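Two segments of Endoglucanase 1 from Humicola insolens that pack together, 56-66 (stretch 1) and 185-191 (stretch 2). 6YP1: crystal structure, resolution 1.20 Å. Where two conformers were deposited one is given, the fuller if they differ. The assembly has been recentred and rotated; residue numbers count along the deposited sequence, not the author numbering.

Stretch 1 56-66: NPPPKDVCPDV
Stretch 2 185-191: LGNIEGK

The one direct hydrogen bond between these stretches is made by a lysine that reaches back to a turn: Lys60 NZ donates to Ile188 O at 2.8 Å. Its CA-to-CB bond runs sideways, and chi angles of -69°, -170°, 143° and 62° bring the ammonium to that carbonyl, with NZ also 3.7 Å from Ile188 CG2.

Ile188 is the residue most covered. It occupies the second position of a type I turn from Asn187 to Gly190 (phi/psi -56/-41, then -91/3 at Glu189), closed by Gly190 N to Asn187 O at 3.0 Å. Its CA-to-CB bond points away from stretch 1, yet chi1 -45° and chi2 -56° return the end of the chain. Ile188 CD1 lies 3.5 Å from Cys63 O, 4.3 Å from Cys63 CB and 4.4 Å from Pro58 CG, while Ile188 CG1 meets Val66 CG2 at 4.0 Å.

Stretch 1 begins extended, Pro57 to Pro59 having phi -60° to -70° and psi 138° to 159°. It then bends, with Cys63 N bonded to Pro59 O at 2.8 Å, and Asp65 (chi1 53°) caps the helix that Val66 enters. The register runs antiparallel: Pro57 CA is 4.7 Å from Gly190 CA, and Val66 CA is 5.3 Å from Gly186 CA.

Both glycines suit close packing. Gly190 has phi/psi 66/37, and an ideal CB there would sit 3.4 Å from Pro57 CG; one on Gly186 would be crowded by Ile188 CD1, also at 3.4 Å. Asn187 (chi1 -179°) braces the turn, its OD1 accepting from Lys191 N at 3.0 Å and its ND2 donating to Lys191 O at 2.8 Å. Its carbonyl faces the prolines, Asn187 O being 3.4 Å from both Pro57 CB and Pro58 CD. At the other end, one water donates to Val66 O (2.9 Å) and accepts from Gly186 N (2.8 Å).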

# COMPACT_ATOMS: atom_id res chain seq x y z
N ASN A 56 8.06 12.90 -14.18
CA ASN A 56 8.81 13.31 -15.38
C ASN A 56 9.79 12.23 -15.78
O ASN A 56 10.27 11.51 -14.91
CB ASN A 56 9.59 14.60 -15.09
CG ASN A 56 8.69 15.76 -14.76
OD1 ASN A 56 8.20 16.43 -15.70
ND2 ASN A 56 8.53 16.05 -13.45
N PRO A 57 10.22 12.19 -17.04
CA PRO A 57 11.40 11.46 -17.43
C PRO A 57 12.64 11.98 -16.71
O PRO A 57 12.67 13.15 -16.29
CB PRO A 57 11.57 11.68 -18.92
CG PRO A 57 10.40 12.41 -19.38
CD PRO A 57 9.69 12.96 -18.19
N PRO A 58 13.69 11.18 -16.62
CA PRO A 58 14.95 11.67 -16.07
C PRO A 58 15.61 12.67 -17.04
O PRO A 58 15.33 12.69 -18.24
CB PRO A 58 15.75 10.41 -15.87
CG PRO A 58 15.26 9.50 -16.99
CD PRO A 58 13.80 9.82 -17.15
N PRO A 59 16.51 13.53 -16.54
CA PRO A 59 17.13 14.55 -17.40
C PRO A 59 18.01 13.94 -18.46
O PRO A 59 18.76 13.01 -18.22
CB PRO A 59 17.94 15.38 -16.38
CG PRO A 59 18.17 14.45 -15.20
CD PRO A 59 16.95 13.60 -15.13
N LYS A 60 17.88 14.50 -19.67
CA LYS A 60 18.53 13.90 -20.86
C LYS A 60 20.01 14.25 -20.99
O LYS A 60 20.69 13.67 -21.83
CB LYS A 60 17.79 14.30 -22.11
CG LYS A 60 16.45 13.65 -22.16
CD LYS A 60 15.58 13.65 -23.28
CE LYS A 60 14.76 12.26 -23.47
NZ LYS A 60 13.77 11.86 -22.32
N ASP A 61 20.52 15.14 -20.16
CA ASP A 61 21.98 15.39 -20.10
C ASP A 61 22.71 14.13 -19.58
O ASP A 61 23.74 13.80 -20.12
CB ASP A 61 22.31 16.65 -19.36
CG ASP A 61 21.81 16.76 -17.93
OD1 ASP A 61 20.99 15.92 -17.50
OD2 ASP A 61 22.23 17.74 -17.19
N VAL A 62 22.17 13.45 -18.61
CA VAL A 62 22.73 12.19 -18.08
C VAL A 62 21.96 10.96 -18.55
O VAL A 62 22.55 9.86 -18.56
CB VAL A 62 22.82 12.20 -16.54
CG1 VAL A 62 23.97 13.11 -16.11
CG2 VAL A 62 21.54 12.61 -15.86
N CYS A 63 20.70 11.12 -18.91
CA CYS A 63 19.82 10.00 -19.31
C CYS A 63 19.23 10.19 -20.69
O CYS A 63 18.01 10.15 -20.89
CB CYS A 63 18.73 9.81 -18.28
SG CYS A 63 19.38 9.43 -16.65
N PRO A 64 20.08 10.27 -21.74
CA PRO A 64 19.55 10.31 -23.11
C PRO A 64 18.96 8.97 -23.56
O PRO A 64 18.19 8.89 -24.50
CB PRO A 64 20.76 10.71 -23.97
CG PRO A 64 21.93 10.17 -23.16
CD PRO A 64 21.52 10.45 -21.73
N ASP A 65 19.40 7.89 -22.92
CA ASP A 65 19.01 6.52 -23.22
C ASP A 65 19.21 5.69 -21.96
O ASP A 65 19.82 6.15 -20.99
CB ASP A 65 19.80 5.99 -24.40
CG ASP A 65 21.27 6.11 -24.29
OD1 ASP A 65 21.83 5.90 -23.29
OD2 ASP A 65 21.88 6.41 -25.40
N VAL A 66 18.65 4.48 -21.94
CA VAL A 66 18.69 3.62 -20.76
C VAL A 66 20.12 3.29 -20.38
O VAL A 66 20.43 3.26 -19.18
CB VAL A 66 17.84 2.37 -21.02
CG1 VAL A 66 18.12 1.26 -20.02
CG2 VAL A 66 16.36 2.74 -20.98
N LEU A 185 15.06 1.19 -14.47
CA LEU A 185 15.59 1.68 -15.75
C LEU A 185 15.10 3.11 -15.95
O LEU A 185 13.96 3.47 -15.64
CB LEU A 185 15.07 0.83 -16.90
CG LEU A 185 15.34 -0.65 -16.82
CD1 LEU A 185 14.76 -1.38 -18.00
CD2 LEU A 185 16.84 -0.96 -16.71
N GLY A 186 15.94 3.95 -16.55
CA GLY A 186 15.54 5.32 -16.81
C GLY A 186 14.32 5.34 -17.73
O GLY A 186 14.27 4.64 -18.77
N ASN A 187 13.33 6.12 -17.36
CA ASN A 187 12.02 6.16 -18.04
C ASN A 187 12.05 7.24 -19.13
O ASN A 187 11.43 8.29 -19.02
CB ASN A 187 10.93 6.41 -17.03
CG ASN A 187 9.54 6.45 -17.59
OD1 ASN A 187 9.29 5.97 -18.70
ND2 ASN A 187 8.62 7.04 -16.83
N ILE A 188 12.83 6.96 -20.16
CA ILE A 188 13.20 7.94 -21.20
C ILE A 188 11.95 8.53 -21.82
O ILE A 188 11.92 9.72 -22.18
CB ILE A 188 14.15 7.32 -22.25
CG1 ILE A 188 15.26 6.50 -21.62
CG2 ILE A 188 14.66 8.39 -23.19
CD1 ILE A 188 16.14 7.21 -20.60
N GLU A 189 10.94 7.70 -22.07
CA GLU A 189 9.73 8.14 -22.78
C GLU A 189 8.65 8.64 -21.83
O GLU A 189 7.57 8.99 -22.31
CB GLU A 189 9.19 6.98 -23.65
CG GLU A 189 10.17 6.51 -24.71
CD GLU A 189 10.71 7.65 -25.54
OE1 GLU A 189 9.86 8.48 -25.98
OE2 GLU A 189 11.94 7.70 -25.79
N GLY A 190 8.89 8.70 -20.53
CA GLY A 190 7.90 9.26 -19.65
C GLY A 190 6.62 8.46 -19.56
O GLY A 190 5.53 9.03 -19.46
N LYS A 191 6.73 7.14 -19.59
CA LYS A 191 5.58 6.25 -19.41
C LYS A 191 5.10 6.26 -17.96
O LYS A 191 5.88 6.62 -17.04
CB LYS A 191 5.98 4.85 -19.83
CG LYS A 191 6.45 4.70 -21.24
CD LYS A 191 5.67 4.13 -22.18
CE LYS A 191 6.25 3.97 -23.55
NZ LYS A 191 6.53 2.62 -24.08
O HOH W 1 18.62 3.21 -16.96